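Local structure of putative adhesin (Bacteroides fragilis NCTC 9343, 3PET) at residues A[39-43]-A[85-89]. The protein is a putative lipoprotein whose right-handed beta-helix probably serves in cell adhesion, although its binding partner is unknown. Residues are numbered along the deposited sequence; the frame is centred on the assembly and turned at random.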
loop_
_atom_site.group_PDB
_atom_site.type_symbol
_atom_site.label_atom_id
_atom_site.label_comp_id
_atom_site.label_asym_id
_atom_site.label_seq_id
_atom_site.Cartn_x
_atom_site.Cartn_y
_atom_site.Cartn_z
ATOM N N ASP A 39 -32.321 17.513 5.365
ATOM C CA ASP A 39 -33.621 17.938 4.807
ATOM C C ASP A 39 -34.274 16.821 3.927
ATOM O O ASP A 39 -35.115 17.122 3.083
ATOM C CB ASP A 39 -33.457 19.243 3.979
ATOM C CG ASP A 39 -32.436 19.179 2.858
ATOM O OD1 ASP A 39 -31.967 18.067 2.538
ATOM O OD2 ASP A 39 -32.141 20.237 2.270
ATOM N N GLY A 40 -33.863 15.575 4.144
ATOM C CA GLY A 40 -34.353 14.387 3.445
ATOM C C GLY A 40 -34.011 14.269 1.968
ATOM O O GLY A 40 -34.593 13.446 1.262
ATOM N N LYS A 41 -33.053 15.060 1.489
ATOM C CA LYS A 41 -32.713 15.077 0.068
ATOM C C LYS A 41 -31.566 14.149 -0.337
ATOM O O LYS A 41 -30.648 13.909 0.441
ATOM C CB LYS A 41 -32.374 16.509 -0.355
ATOM C CG LYS A 41 -33.633 17.376 -0.437
ATOM C CD LYS A 41 -33.383 18.739 -1.050
ATOM C CE LYS A 41 -34.623 19.615 -1.054
ATOM N NZ LYS A 41 -35.846 18.911 -1.541
ATOM N N THR A 42 -31.637 13.631 -1.568
ATOM C CA THR A 42 -30.595 12.820 -2.204
ATOM C C THR A 42 -30.099 13.611 -3.412
ATOM O O THR A 42 -30.909 14.113 -4.178
ATOM C CB THR A 42 -31.078 11.400 -2.561
ATOM O OG1 THR A 42 -31.413 10.745 -1.349
ATOM C CG2 THR A 42 -30.014 10.581 -3.275
ATOM N N ASP A 43 -28.778 13.766 -3.555
ATOM C CA ASP A 43 -28.256 14.525 -4.679
ATOM C C ASP A 43 -26.835 14.101 -5.033
ATOM O O ASP A 43 -26.081 13.610 -4.192
ATOM C CB ASP A 43 -28.311 16.047 -4.389
ATOM C CG ASP A 43 -28.092 16.900 -5.634
ATOM O OD1 ASP A 43 -28.761 16.624 -6.679
ATOM O OD2 ASP A 43 -27.177 17.753 -5.610
ATOM N N ILE A 85 -21.587 14.303 -3.034
ATOM C CA ILE A 85 -22.665 13.332 -2.828
ATOM C C ILE A 85 -23.421 13.643 -1.521
ATOM O O ILE A 85 -22.808 13.972 -0.505
ATOM C CB ILE A 85 -22.083 11.884 -2.806
ATOM C CG1 ILE A 85 -21.147 11.597 -4.013
ATOM C CG2 ILE A 85 -23.210 10.826 -2.712
ATOM C CD1 ILE A 85 -20.536 10.119 -4.069
ATOM N N THR A 86 -24.750 13.545 -1.556
ATOM C CA THR A 86 -25.542 13.725 -0.349
ATOM C C THR A 86 -26.728 12.788 -0.377
ATOM O O THR A 86 -27.346 12.568 -1.419
ATOM C CB THR A 86 -25.929 15.202 -0.029
ATOM O OG1 THR A 86 -26.656 15.227 1.210
ATOM C CG2 THR A 86 -26.722 15.869 -1.099
ATOM N N SER A 87 -27.025 12.226 0.799
ATOM C CA SER A 87 -28.157 11.338 1.013
ATOM C C SER A 87 -28.569 11.382 2.498
ATOM O O SER A 87 -27.736 11.744 3.329
ATOM C CB SER A 87 -27.813 9.914 0.580
ATOM O OG SER A 87 -26.872 9.330 1.473
ATOM N N PRO A 88 -29.822 11.007 2.862
ATOM C CA PRO A 88 -30.203 11.011 4.288
ATOM C C PRO A 88 -29.435 9.968 5.128
ATOM O O PRO A 88 -29.214 10.196 6.320
ATOM C CB PRO A 88 -31.703 10.686 4.241
ATOM C CG PRO A 88 -32.141 11.133 2.863
ATOM C CD PRO A 88 -30.982 10.662 2.015
ATOM N N THR A 89 -29.055 8.815 4.525
ATOM C CA THR A 89 -28.360 7.752 5.236
ATOM C C THR A 89 -27.181 7.208 4.436
ATOM O O THR A 89 -27.188 7.280 3.206
ATOM C CB THR A 89 -29.314 6.573 5.606
ATOM O OG1 THR A 89 -29.732 5.896 4.420
ATOM C CG2 THR A 89 -30.510 6.992 6.474
#
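An antiparallel ladder can fray where one chain turns into a loop: the backbone of 40-43 runs at 165° to that of 85-88, and D43 and T86 form the hydrogen-bonded pair ending the pairing of strands 43-47 and 82-87. D43 N donates to T86 O at 2.8 Å, and T86 N to D43 O at 3.0 Å. T42 CA adds a CA-H...O contact, 3.4 Å from T86 O. Next, P88 has no N-H to offer K41 O, which lies 3.6 Å from P88 CD and is hydrogen-bonded to S37 OG. In this right-handed beta-helix, built mostly of parallel strands, strand 82-87 also pairs in parallel with strand 31-36, I85 bonding through its backbone to Y33 and T35, and S87 to S37 past that strand's end. On the face shared by the bridged residues, D43 CB packs 3.7 Å from T86 CG2, while T86 OG1 is hydrogen-bonded to T35 O. The P88 ring meets the loop: CD is 3.4 Å from T42 OG1, CG 3.7 Å from G40 O. S87 OG donates to T89 O at 2.7 Å and is hydrogen-bonded to Y34 OH. I85, its CA-to-CB bond directed away from segment 39-43, packs against I32, L65 and L67.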